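Local coordinates for protein telomerase reverse transcriptase (Candida tropicalis MYA-3404, PDB 6ZD1) that probably lengthens chromosome ends as a reverse transcriptase, copying a template within the RNA component of the telomerase enzyme into repeats of telomeric DNA, at residues A[45-50]-A[93-98]; A[84-89]-A[173-178]; A[311-316]-A[563-568]; A[498-503]-A[552-557]. All coordinates share one frame; numbering follows the deposited sequence.

Contact 1: residues A[45-50]-A[93-98]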
loop_
_atom_site.group_PDB
_atom_site.type_symbol
_atom_site.label_atom_id
_atom_site.label_comp_id
_atom_site.label_asym_id
_atom_site.label_seq_id
_atom_site.Cartn_x
_atom_site.Cartn_y
_atom_site.Cartn_z
ATOM N N ILE A 45 -8.955 23.355 -26.565
ATOM C CA ILE A 45 -9.022 24.376 -25.525
ATOM C C ILE A 45 -10.286 25.213 -25.685
ATOM O O ILE A 45 -10.919 25.605 -24.697
ATOM C CB ILE A 45 -7.749 25.242 -25.544
ATOM C CG1 ILE A 45 -6.541 24.405 -25.123
ATOM C CG2 ILE A 45 -7.890 26.442 -24.622
ATOM C CD1 ILE A 45 -5.256 25.199 -25.015
ATOM N N SER A 46 -10.688 25.480 -26.929
ATOM C CA SER A 46 -11.901 26.258 -27.152
ATOM C C SER A 46 -13.137 25.509 -26.674
ATOM O O SER A 46 -14.016 26.098 -26.033
ATOM C CB SER A 46 -12.040 26.619 -28.632
ATOM O OG SER A 46 -12.381 25.481 -29.403
ATOM N N ASN A 47 -13.218 24.210 -26.967
ATOM C CA ASN A 47 -14.341 23.424 -26.474
ATOM C C ASN A 47 -14.354 23.381 -24.955
ATOM O O ASN A 47 -15.428 23.367 -24.342
ATOM C CB ASN A 47 -14.285 22.009 -27.051
ATOM C CG ASN A 47 -14.546 21.985 -28.543
ATOM O OD1 ASN A 47 -15.283 22.821 -29.064
ATOM N ND2 ASN A 47 -13.945 21.025 -29.237
ATOM N N ASP A 48 -13.172 23.390 -24.336
ATOM C CA ASP A 48 -13.083 23.367 -22.880
ATOM C C ASP A 48 -13.746 24.593 -22.260
ATOM O O ASP A 48 -14.422 24.487 -21.230
ATOM C CB ASP A 48 -11.615 23.278 -22.461
ATOM C CG ASP A 48 -11.436 23.221 -20.963
ATOM O OD1 ASP A 48 -12.368 22.770 -20.263
ATOM O OD2 ASP A 48 -10.362 23.639 -20.484
ATOM N N LYS A 49 -13.574 25.766 -22.876
ATOM C CA LYS A 49 -14.079 26.989 -22.260
ATOM C C LYS A 49 -15.595 27.105 -22.377
ATOM O O LYS A 49 -16.236 27.687 -21.495
ATOM C CB LYS A 49 -13.404 28.215 -22.879
ATOM C CG LYS A 49 -11.884 28.132 -22.934
ATOM C CD LYS A 49 -11.279 27.682 -21.610
ATOM C CE LYS A 49 -9.804 27.332 -21.779
ATOM N NZ LYS A 49 -9.181 26.758 -20.552
ATOM N N LYS A 50 -16.186 26.565 -23.443
ATOM C CA LYS A 50 -17.626 26.646 -23.652
ATOM C C LYS A 50 -18.360 25.366 -23.270
ATOM O O LYS A 50 -19.591 25.324 -23.367
ATOM C CB LYS A 50 -17.936 27.009 -25.111
ATOM C CG LYS A 50 -17.467 25.989 -26.138
ATOM C CD LYS A 50 -17.879 26.392 -27.550
ATOM C CE LYS A 50 -17.382 25.388 -28.585
ATOM N NZ LYS A 50 -17.905 24.013 -28.338
ATOM N N LEU A 93 -14.734 17.451 -25.929
ATOM C CA LEU A 93 -13.447 18.141 -25.946
ATOM C C LEU A 93 -12.678 17.867 -27.232
ATOM O O LEU A 93 -12.038 18.770 -27.786
ATOM C CB LEU A 93 -12.616 17.721 -24.733
ATOM C CG LEU A 93 -12.643 18.629 -23.503
ATOM C CD1 LEU A 93 -11.905 19.920 -23.805
ATOM C CD2 LEU A 93 -14.068 18.921 -23.064
ATOM N N LEU A 94 -12.725 16.631 -27.721
ATOM C CA LEU A 94 -11.911 16.229 -28.857
ATOM C C LEU A 94 -12.786 15.964 -30.073
ATOM O O LEU A 94 -13.612 15.037 -30.049
ATOM C CB LEU A 94 -11.086 14.992 -28.513
ATOM C CG LEU A 94 -9.731 15.230 -27.840
ATOM C CD1 LEU A 94 -9.873 15.903 -26.479
ATOM C CD2 LEU A 94 -8.972 13.918 -27.718
ATOM N N PRO A 95 -12.653 16.751 -31.140
ATOM C CA PRO A 95 -13.319 16.418 -32.405
ATOM C C PRO A 95 -12.796 15.105 -32.973
ATOM O O PRO A 95 -11.802 14.544 -32.508
ATOM C CB PRO A 95 -12.984 17.609 -33.311
ATOM C CG PRO A 95 -11.770 18.231 -32.697
ATOM C CD PRO A 95 -11.892 18.008 -31.222
ATOM N N LEU A 96 -13.489 14.610 -34.006
ATOM C CA LEU A 96 -13.209 13.267 -34.513
ATOM C C LEU A 96 -11.773 13.138 -35.017
ATOM O O LEU A 96 -11.135 12.094 -34.830
ATOM C CB LEU A 96 -14.196 12.898 -35.621
ATOM C CG LEU A 96 -14.072 11.465 -36.151
ATOM C CD1 LEU A 96 -14.537 10.450 -35.113
ATOM C CD2 LEU A 96 -14.833 11.292 -37.454
ATOM N N ASP A 97 -11.255 14.176 -35.677
ATOM C CA ASP A 97 -9.868 14.134 -36.130
ATOM C C ASP A 97 -8.888 14.150 -34.962
ATOM O O ASP A 97 -7.792 13.589 -35.071
ATOM C CB ASP A 97 -9.585 15.293 -37.087
ATOM C CG ASP A 97 -9.903 16.644 -36.480
ATOM O OD1 ASP A 97 -10.712 16.696 -35.530
ATOM O OD2 ASP A 97 -9.349 17.658 -36.959
ATOM N N ALA A 98 -9.263 14.770 -33.837
ATOM C CA ALA A 98 -8.376 14.793 -32.677
ATOM C C ALA A 98 -8.110 13.389 -32.146
ATOM O O ALA A 98 -7.058 13.142 -31.547
ATOM C CB ALA A 98 -8.960 15.678 -31.576
#
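With chi1 of N47 at -68°, its CG stands beside the backbone N and opposite the carbonyl carbon, and the amide reaches from helix 36-50 to L93 in the last turn of helix 79-93. Helix 79-93 belongs to the mostly helical RNA-binding domain, and here the side of helix 36-50 is set against its C-terminal end; L94 is the first residue to leave helical geometry. N47 ND2 donates to L93 O over 3.3 Å. The N-H points almost straight at the oxygen (177°) and the acceptor lies in the amide plane, yet the donor arrives from above the carbonyl plane of L93, off its lone pairs. The other end of the amide is also held, since K50 NZ gives a hydrogen bond of 3.0 Å to N47 OD1, and the two bonds together fix its rotation. Alongside, L93 CD1 rests 3.6 Å from D48 CB and close to the backbone N of D48. The D48 carboxylate serves other partners: Y53 OH and the backbone N atoms of E2, I3 and I4. Further along the loop, the P95 ring comes up beside the N47 amide, its CD 4.2 Å from N47 ND2.

Contact 2: residues A[84-89]-A[173-178]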
loop_
_atom_site.group_PDB
_atom_site.type_symbol
_atom_site.label_atom_id
_atom_site.label_comp_id
_atom_site.label_asym_id
_atom_site.label_seq_id
_atom_site.Cartn_x
_atom_site.Cartn_y
_atom_site.Cartn_z
ATOM N N GLU A 84 -18.944 6.803 -18.463
ATOM C CA GLU A 84 -19.805 7.527 -19.393
ATOM C C GLU A 84 -19.574 9.030 -19.300
ATOM O O GLU A 84 -19.493 9.714 -20.326
ATOM C CB GLU A 84 -21.273 7.185 -19.123
ATOM C CG GLU A 84 -22.240 7.748 -20.156
ATOM C CD GLU A 84 -23.681 7.341 -19.900
ATOM O OE1 GLU A 84 -23.968 6.816 -18.803
ATOM O OE2 GLU A 84 -24.527 7.545 -20.798
ATOM N N VAL A 85 -19.449 9.560 -18.080
ATOM C CA VAL A 85 -19.185 10.988 -17.912
ATOM C C VAL A 85 -17.861 11.364 -18.564
ATOM O O VAL A 85 -17.765 12.364 -19.285
ATOM C CB VAL A 85 -19.207 11.375 -16.422
ATOM C CG1 VAL A 85 -18.701 12.798 -16.240
ATOM C CG2 VAL A 85 -20.611 11.245 -15.866
ATOM N N VAL A 86 -16.815 10.581 -18.297
ATOM C CA VAL A 86 -15.491 10.884 -18.840
ATOM C C VAL A 86 -15.521 10.894 -20.365
ATOM O O VAL A 86 -15.028 11.828 -21.006
ATOM C CB VAL A 86 -14.451 9.889 -18.295
ATOM C CG1 VAL A 86 -13.112 10.095 -18.978
ATOM C CG2 VAL A 86 -14.318 10.053 -16.787
ATOM N N LEU A 87 -16.111 9.858 -20.971
ATOM C CA LEU A 87 -16.127 9.777 -22.429
ATOM C C LEU A 87 -17.012 10.855 -23.044
ATOM O O LEU A 87 -16.730 11.330 -24.150
ATOM C CB LEU A 87 -16.591 8.391 -22.875
ATOM C CG LEU A 87 -15.676 7.231 -22.470
ATOM C CD1 LEU A 87 -16.167 5.916 -23.062
ATOM C CD2 LEU A 87 -14.238 7.515 -22.885
ATOM N N ILE A 88 -18.072 11.260 -22.342
ATOM C CA ILE A 88 -18.913 12.346 -22.833
ATOM C C ILE A 88 -18.134 13.655 -22.847
ATOM O O ILE A 88 -18.237 14.443 -23.798
ATOM C CB ILE A 88 -20.197 12.446 -21.985
ATOM C CG1 ILE A 88 -21.186 11.348 -22.389
ATOM C CG2 ILE A 88 -20.831 13.826 -22.111
ATOM C CD1 ILE A 88 -22.454 11.329 -21.566
ATOM N N ILE A 89 -17.339 13.909 -21.803
ATOM C CA ILE A 89 -16.472 15.086 -21.801
ATOM C C ILE A 89 -15.449 14.989 -22.927
ATOM O O ILE A 89 -15.229 15.947 -23.677
ATOM C CB ILE A 89 -15.789 15.256 -20.433
ATOM C CG1 ILE A 89 -16.822 15.279 -19.304
ATOM C CG2 ILE A 89 -14.981 16.544 -20.406
ATOM C CD1 ILE A 89 -17.482 16.603 -19.108
ATOM N N LYS A 173 -7.089 12.938 -16.441
ATOM C CA LYS A 173 -6.857 12.972 -15.001
ATOM C C LYS A 173 -7.545 14.170 -14.355
ATOM O O LYS A 173 -8.155 14.039 -13.287
ATOM C CB LYS A 173 -5.356 12.984 -14.711
ATOM C CG LYS A 173 -5.006 13.083 -13.236
ATOM C CD LYS A 173 -3.513 13.264 -13.040
ATOM C CE LYS A 173 -2.781 11.944 -13.124
ATOM N NZ LYS A 173 -3.087 11.104 -11.936
ATOM N N ASN A 174 -7.471 15.344 -14.986
ATOM C CA ASN A 174 -8.110 16.518 -14.399
ATOM C C ASN A 174 -9.625 16.382 -14.378
ATOM O O ASN A 174 -10.274 16.879 -13.452
ATOM C CB ASN A 174 -7.700 17.784 -15.145
ATOM C CG ASN A 174 -6.249 18.140 -14.912
ATOM O OD1 ASN A 174 -5.620 17.634 -13.984
ATOM N ND2 ASN A 174 -5.711 19.017 -15.749
ATOM N N ILE A 175 -10.204 15.728 -15.387
ATOM C CA ILE A 175 -11.639 15.465 -15.363
ATOM C C ILE A 175 -12.005 14.641 -14.138
ATOM O O ILE A 175 -12.968 14.954 -13.425
ATOM C CB ILE A 175 -12.068 14.764 -16.665
ATOM C CG1 ILE A 175 -11.945 15.732 -17.840
ATOM C CG2 ILE A 175 -13.479 14.209 -16.537
ATOM C CD1 ILE A 175 -11.946 15.049 -19.181
ATOM N N VAL A 176 -11.214 13.604 -13.846
ATOM C CA VAL A 176 -11.451 12.793 -12.655
ATOM C C VAL A 176 -11.292 13.641 -11.402
ATOM O O VAL A 176 -12.117 13.586 -10.482
ATOM C CB VAL A 176 -10.502 11.581 -12.629
ATOM C CG1 VAL A 176 -10.647 10.830 -11.317
ATOM C CG2 VAL A 176 -10.776 10.666 -13.811
ATOM N N ARG A 177 -10.230 14.450 -11.354
ATOM C CA ARG A 177 -10.015 15.297 -10.190
ATOM C C ARG A 177 -11.096 16.360 -10.073
ATOM O O ARG A 177 -11.419 16.793 -8.963
ATOM C CB ARG A 177 -8.632 15.948 -10.260
ATOM C CG ARG A 177 -7.467 14.974 -10.131
ATOM C CD ARG A 177 -6.135 15.712 -10.150
ATOM N NE ARG A 177 -6.074 16.751 -9.125
ATOM C CZ ARG A 177 -5.567 16.576 -7.908
ATOM N NH1 ARG A 177 -5.067 15.398 -7.559
ATOM N NH2 ARG A 177 -5.557 17.579 -7.040
ATOM N N ALA A 178 -11.685 16.766 -11.200
ATOM C CA ALA A 178 -12.705 17.808 -11.174
ATOM C C ALA A 178 -13.982 17.326 -10.496
ATOM O O ALA A 178 -14.648 18.099 -9.798
ATOM C CB ALA A 178 -13.003 18.284 -12.595
#
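This is a purely apolar helix-to-helix contact, buried in the interior of the helical RNA-binding region, where helix 79-93 passes helix 158-179. One residue of the later helix, I175, meets two residues of the earlier one, V86 and I89, which lie three positions apart and so on the same side of their helix. The backbones are nearest at V86 and I175, whose CA atoms are 6.9 Å apart. I175 divides its work between its two branches. The longer one, extended through CG1 (chi2 163°), carries CD1 to within 3.6 Å of I89 CG2 and 4.0 Å of I89 CB, while the short branch places I175 CG2 4.2 Å from V86 CG2.

The touch at I89 also comes from its short branch: with chi1 at -54° CG2 lies opposite the backbone N and faces I175, whereas the CG1-CD1 arm runs off elsewhere. The two isoleucines slide past each other in opposite directions, the I89 CG2 methyl lying along the CG1-CD1 arm of I175, 4.1 Å from I175 CG1. Such side-by-side helix packing is how the mostly helical core of the telomerase RNA-binding fold is put together. Further helices close round the pair. Y53 and I56 of helix 53-60 touch I89, and I112 and L116 of helix 104-117 touch V86, which also meets W180 just beyond helix 158-179. On the I175 side, I3 from the N-terminal part of the chain packs against its side chain.

Contact 3: residues A[311-316]-A[563-568]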
loop_
_atom_site.group_PDB
_atom_site.type_symbol
_atom_site.label_atom_id
_atom_site.label_comp_id
_atom_site.label_asym_id
_atom_site.label_seq_id
_atom_site.Cartn_x
_atom_site.Cartn_y
_atom_site.Cartn_z
ATOM N N GLU A 311 4.531 -17.053 7.362
ATOM C CA GLU A 311 5.164 -17.557 8.574
ATOM C C GLU A 311 4.144 -18.215 9.494
ATOM O O GLU A 311 4.471 -19.192 10.179
ATOM C CB GLU A 311 5.904 -16.433 9.305
ATOM C CG GLU A 311 7.206 -16.895 9.956
ATOM C CD GLU A 311 7.728 -15.938 11.012
ATOM O OE1 GLU A 311 7.763 -16.330 12.199
ATOM O OE2 GLU A 311 8.107 -14.800 10.660
ATOM N N VAL A 312 2.907 -17.711 9.506
ATOM C CA VAL A 312 1.841 -18.373 10.257
ATOM C C VAL A 312 1.624 -19.783 9.720
ATOM O O VAL A 312 1.550 -20.754 10.481
ATOM C CB VAL A 312 0.545 -17.541 10.196
ATOM C CG1 VAL A 312 -0.651 -18.364 10.652
ATOM C CG2 VAL A 312 0.682 -16.279 11.037
ATOM N N ALA A 313 1.567 -19.917 8.393
ATOM C CA ALA A 313 1.351 -21.223 7.784
ATOM C C ALA A 313 2.507 -22.169 8.078
ATOM O O ALA A 313 2.292 -23.334 8.432
ATOM C CB ALA A 313 1.158 -21.065 6.277
ATOM N N ASP A 314 3.742 -21.681 7.948
ATOM C CA ASP A 314 4.908 -22.528 8.165
ATOM C C ASP A 314 5.023 -22.959 9.620
ATOM O O ASP A 314 5.412 -24.098 9.905
ATOM C CB ASP A 314 6.174 -21.800 7.716
ATOM C CG ASP A 314 6.436 -21.958 6.233
ATOM O OD1 ASP A 314 7.128 -22.926 5.851
ATOM O OD2 ASP A 314 5.932 -21.128 5.448
ATOM N N ARG A 315 4.709 -22.062 10.557
ATOM C CA ARG A 315 4.777 -22.447 11.963
ATOM C C ARG A 315 3.723 -23.496 12.305
ATOM O O ARG A 315 3.954 -24.343 13.175
ATOM C CB ARG A 315 4.630 -21.210 12.853
ATOM C CG ARG A 315 5.778 -20.209 12.725
ATOM C CD ARG A 315 6.930 -20.497 13.683
ATOM N NE ARG A 315 6.759 -19.818 14.966
ATOM C CZ ARG A 315 6.455 -20.434 16.104
ATOM N NH1 ARG A 315 6.296 -21.752 16.126
ATOM N NH2 ARG A 315 6.315 -19.734 17.222
ATOM N N ILE A 316 2.579 -23.474 11.615
ATOM C CA ILE A 316 1.564 -24.508 11.798
ATOM C C ILE A 316 1.982 -25.808 11.119
ATOM O O ILE A 316 1.816 -26.897 11.681
ATOM C CB ILE A 316 0.201 -24.008 11.285
ATOM C CG1 ILE A 316 -0.271 -22.821 12.118
ATOM C CG2 ILE A 316 -0.838 -25.117 11.332
ATOM C CD1 ILE A 316 -1.493 -22.139 11.558
ATOM N N LEU A 563 -4.684 -30.384 10.186
ATOM C CA LEU A 563 -3.760 -29.248 10.133
ATOM C C LEU A 563 -3.327 -28.956 8.696
ATOM O O LEU A 563 -2.170 -28.626 8.426
ATOM C CB LEU A 563 -2.550 -29.452 11.051
ATOM C CG LEU A 563 -2.803 -29.205 12.545
ATOM C CD1 LEU A 563 -1.494 -29.145 13.319
ATOM C CD2 LEU A 563 -3.612 -27.937 12.767
ATOM N N ASP A 564 -4.265 -29.102 7.764
ATOM C CA ASP A 564 -4.065 -28.644 6.397
ATOM C C ASP A 564 -4.220 -27.127 6.346
ATOM O O ASP A 564 -5.178 -26.579 6.896
ATOM C CB ASP A 564 -5.071 -29.315 5.466
ATOM C CG ASP A 564 -4.861 -28.947 4.013
ATOM O OD1 ASP A 564 -4.024 -29.596 3.348
ATOM O OD2 ASP A 564 -5.530 -28.007 3.535
ATOM N N VAL A 565 -3.277 -26.451 5.695
ATOM C CA VAL A 565 -3.267 -24.993 5.587
ATOM C C VAL A 565 -3.249 -24.640 4.103
ATOM O O VAL A 565 -2.240 -24.859 3.421
ATOM C CB VAL A 565 -2.064 -24.374 6.309
ATOM C CG1 VAL A 565 -2.091 -22.857 6.183
ATOM C CG2 VAL A 565 -2.033 -24.794 7.771
ATOM N N LYS A 566 -4.352 -24.084 3.604
ATOM C CA LYS A 566 -4.482 -23.707 2.201
ATOM C C LYS A 566 -4.824 -22.225 2.095
ATOM O O LYS A 566 -5.656 -21.714 2.851
ATOM C CB LYS A 566 -5.559 -24.552 1.503
ATOM C CG LYS A 566 -5.422 -24.638 -0.017
ATOM C CD LYS A 566 -6.339 -23.652 -0.734
ATOM C CE LYS A 566 -6.151 -23.706 -2.250
ATOM N NZ LYS A 566 -4.769 -23.316 -2.664
ATOM N N LYS A 567 -4.196 -21.545 1.138
ATOM C CA LYS A 567 -4.377 -20.107 0.983
ATOM C C LYS A 567 -5.620 -19.812 0.154
ATOM O O LYS A 567 -5.911 -20.507 -0.824
ATOM C CB LYS A 567 -3.151 -19.473 0.321
ATOM C CG LYS A 567 -1.986 -19.164 1.259
ATOM C CD LYS A 567 -1.331 -20.427 1.809
ATOM C CE LYS A 567 -0.880 -21.359 0.695
ATOM N NZ LYS A 567 -0.339 -22.640 1.228
ATOM N N ASP A 568 -6.350 -18.768 0.552
ATOM C CA ASP A 568 -7.578 -18.405 -0.150
ATOM C C ASP A 568 -7.274 -17.923 -1.564
ATOM O O ASP A 568 -7.799 -18.464 -2.545
ATOM C CB ASP A 568 -8.326 -17.323 0.635
ATOM C CG ASP A 568 -9.787 -17.215 0.239
ATOM O OD1 ASP A 568 -10.605 -16.822 1.097
ATOM O OD2 ASP A 568 -10.126 -17.542 -0.917
#
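L563 starts the segment in a turn, its backbone in left-handed helical geometry (phi 58°), and directs its side chain at helix 309-326. Its CD2 comes within 4.2 Å of I316 CG2, and F319, one turn further along the same helix, meets L563 too. After D564, whose CB points away from the helix, comes V565, the residue that carries the interaction. With chi1 at 180°, CG1 of V565 lies opposite the backbone N and CG2 beside it, and the two methyls reach different turns of the helix: V565 CG1 sits 3.7 Å from A313 CB, and V565 CG2 lies 3.8 Å from I316 CG2. The small A313 lets the strand approach closely, the CA atoms of A313 and V565 being 6.4 Å apart, while the V565 and I316 side chains cross at about a right angle. K566 then turns its CB away from the helix, in the alternation of a strand, and pairs through its backbone with D557; at the end of the segment D568 pairs likewise with G555. The helix thus packs its apolar side on one face of a three-stranded antiparallel sheet, over strands 565-567 and 556-559, a sheet that includes the hairpin that probably corresponds to the primer grip, motif E, of reverse transcriptases.

Contact 4: residues A[498-503]-A[552-557]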
loop_
_atom_site.group_PDB
_atom_site.type_symbol
_atom_site.label_atom_id
_atom_site.label_comp_id
_atom_site.label_asym_id
_atom_site.label_seq_id
_atom_site.Cartn_x
_atom_site.Cartn_y
_atom_site.Cartn_z
ATOM N N LEU A 498 0.345 -18.007 17.910
ATOM C CA LEU A 498 0.857 -17.186 16.823
ATOM C C LEU A 498 0.134 -15.847 16.821
ATOM O O LEU A 498 -1.058 -15.774 17.149
ATOM C CB LEU A 498 0.682 -17.868 15.466
ATOM C CG LEU A 498 1.415 -19.187 15.240
ATOM C CD1 LEU A 498 1.085 -19.704 13.856
ATOM C CD2 LEU A 498 2.910 -18.991 15.402
ATOM N N ARG A 499 0.868 -14.786 16.474
ATOM C CA ARG A 499 0.326 -13.437 16.434
ATOM C C ARG A 499 0.630 -12.811 15.082
ATOM O O ARG A 499 1.770 -12.846 14.614
ATOM C CB ARG A 499 0.877 -12.573 17.576
ATOM C CG ARG A 499 0.219 -11.205 17.670
ATOM C CD ARG A 499 0.778 -10.375 18.816
ATOM N NE ARG A 499 2.165 -9.989 18.582
ATOM C CZ ARG A 499 2.535 -8.987 17.792
ATOM N NH1 ARG A 499 1.618 -8.272 17.153
ATOM N NH2 ARG A 499 3.821 -8.706 17.638
ATOM N N LEU A 500 -0.410 -12.213 14.490
ATOM C CA LEU A 500 -0.323 -11.507 13.185
ATOM C C LEU A 500 -1.016 -10.148 13.335
ATOM O O LEU A 500 -2.260 -10.110 13.247
ATOM C CB LEU A 500 -1.003 -12.359 12.109
ATOM C CG LEU A 500 -0.701 -11.958 10.666
ATOM C CD1 LEU A 500 0.648 -11.263 10.568
ATOM C CD2 LEU A 500 -0.744 -13.169 9.747
ATOM N N VAL A 501 -0.230 -9.093 13.580
ATOM C CA VAL A 501 -0.748 -7.702 13.766
ATOM C C VAL A 501 -1.754 -7.684 14.924
ATOM O O VAL A 501 -1.322 -7.483 16.077
ATOM C CB VAL A 501 -1.352 -7.127 12.469
ATOM C CG1 VAL A 501 -1.713 -5.657 12.619
ATOM C CG2 VAL A 501 -0.431 -7.334 11.277
ATOM N N ASP A 502 -3.042 -7.886 14.623
ATOM C CA ASP A 502 -4.088 -7.875 15.637
ATOM C C ASP A 502 -4.838 -9.199 15.742
ATOM O O ASP A 502 -5.702 -9.336 16.616
ATOM C CB ASP A 502 -5.080 -6.718 15.399
ATOM C CG ASP A 502 -5.604 -6.647 13.966
ATOM O OD1 ASP A 502 -5.051 -7.314 13.071
ATOM O OD2 ASP A 502 -6.586 -5.902 13.744
ATOM N N ASP A 503 -4.509 -10.186 14.911
ATOM C CA ASP A 503 -5.184 -11.479 14.913
ATOM C C ASP A 503 -4.343 -12.538 15.621
ATOM O O ASP A 503 -3.125 -12.620 15.430
ATOM C CB ASP A 503 -5.490 -11.927 13.483
ATOM C CG ASP A 503 -6.334 -10.921 12.726
ATOM O OD1 ASP A 503 -7.494 -10.685 13.125
ATOM O OD2 ASP A 503 -5.827 -10.352 11.737
ATOM N N THR A 552 -11.041 -20.248 9.309
ATOM C CA THR A 552 -10.362 -19.263 8.478
ATOM C C THR A 552 -9.571 -18.319 9.377
ATOM O O THR A 552 -10.150 -17.499 10.098
ATOM C CB THR A 552 -11.353 -18.490 7.612
ATOM O OG1 THR A 552 -11.997 -19.394 6.707
ATOM C CG2 THR A 552 -10.628 -17.422 6.807
ATOM N N PHE A 553 -8.254 -18.450 9.344
ATOM C CA PHE A 553 -7.363 -17.462 9.922
ATOM C C PHE A 553 -6.986 -16.490 8.807
ATOM O O PHE A 553 -7.550 -16.540 7.711
ATOM C CB PHE A 553 -6.166 -18.147 10.575
ATOM C CG PHE A 553 -5.436 -17.282 11.557
ATOM C CD1 PHE A 553 -6.132 -16.515 12.474
ATOM C CD2 PHE A 553 -4.054 -17.243 11.569
ATOM C CE1 PHE A 553 -5.463 -15.716 13.379
ATOM C CE2 PHE A 553 -3.378 -16.448 12.473
ATOM C CZ PHE A 553 -4.086 -15.684 13.382
ATOM N N VAL A 554 -6.045 -15.580 9.068
ATOM C CA VAL A 554 -5.744 -14.538 8.092
ATOM C C VAL A 554 -5.300 -15.175 6.782
ATOM O O VAL A 554 -4.219 -15.773 6.696
ATOM C CB VAL A 554 -4.669 -13.599 8.644
ATOM C CG1 VAL A 554 -5.293 -12.589 9.581
ATOM C CG2 VAL A 554 -3.603 -14.401 9.384
ATOM N N GLY A 555 -6.111 -15.005 5.740
ATOM C CA GLY A 555 -5.787 -15.514 4.419
ATOM C C GLY A 555 -5.684 -17.024 4.286
ATOM O O GLY A 555 -5.442 -17.532 3.186
ATOM N N LEU A 556 -5.876 -17.757 5.382
ATOM C CA LEU A 556 -5.627 -19.192 5.417
ATOM C C LEU A 556 -6.886 -19.960 5.789
ATOM O O LEU A 556 -7.648 -19.542 6.666
ATOM C CB LEU A 556 -4.529 -19.540 6.422
ATOM C CG LEU A 556 -3.200 -18.808 6.290
ATOM C CD1 LEU A 556 -2.259 -19.233 7.406
ATOM C CD2 LEU A 556 -2.587 -19.075 4.929
ATOM N N ASP A 557 -7.082 -21.096 5.129
ATOM C CA ASP A 557 -8.067 -22.090 5.530
ATOM C C ASP A 557 -7.331 -23.197 6.269
ATOM O O ASP A 557 -6.461 -23.857 5.690
ATOM C CB ASP A 557 -8.813 -22.657 4.324
ATOM C CG ASP A 557 -10.095 -21.914 4.032
ATOM O OD1 ASP A 557 -10.402 -20.949 4.764
ATOM O OD2 ASP A 557 -10.800 -22.300 3.073
#
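The F553 ring brings its CE1 to 3.8 Å from D503 CB and its CZ to 3.8 Å from D503 O, while V554 CG2 of its own hairpin lies over one face, offset toward the rim. The other flat group, the guanidinium of R499, works behind the contact: NH1 gives V501 O a weak in-plane bond at its edge, and NH2 forms a salt bridge with D474. Two tight hairpins meet here. The first turns through a type II' turn from L500 to D503, closed by backbone bonds in both directions between these residues; its LVDD sequence is that of motif C in reverse transcriptases, which bears active-site aspartates in the family. The second turns at F553 to L556 by a type II turn, with G555 at positive phi, and fits motif E, the primer grip. T552 OG1 ties its two strands with a hydrogen bond of 3.0 Å to D557 OD1. V554 points its two methyls at different partners. Its CG1, opposite the carbonyl carbon (chi1 -81°), lies 3.2 Å from D503 OD2, and its CG2 faces the L500 side chain, where the modelled carbon-carbon approach is too short to be trusted. Across the interface the contacts are van der Waals ones, so shape rather than polar bonding sets the two hairpins against each other, with F553 against D503 CB and V554 against the D503 carboxylate.

The four contacts form two pairs on opposite sides of the chain's centre. Contacts 1 and 2 share helix 79-93, contact 2 using its middle and contact 1 its C-terminal end, and their centres are 14 Å apart. Contacts 3 and 4 are closer, 10 Å between centres, and touch directly: K566 O lies 2.8 Å from D557 N, joining strands 565-567 and 556-559 in one sheet, and the backbone O of V312 packs on L498 CD1. Contact 4, at the motif C hairpin, is nested in the chain loop closed by contact 3 and lies at the probable catalytic site. The nearest atoms of contact 2 and contact 4 are about 29 Å apart, and those of contact 1 and contact 4 about 44 Å.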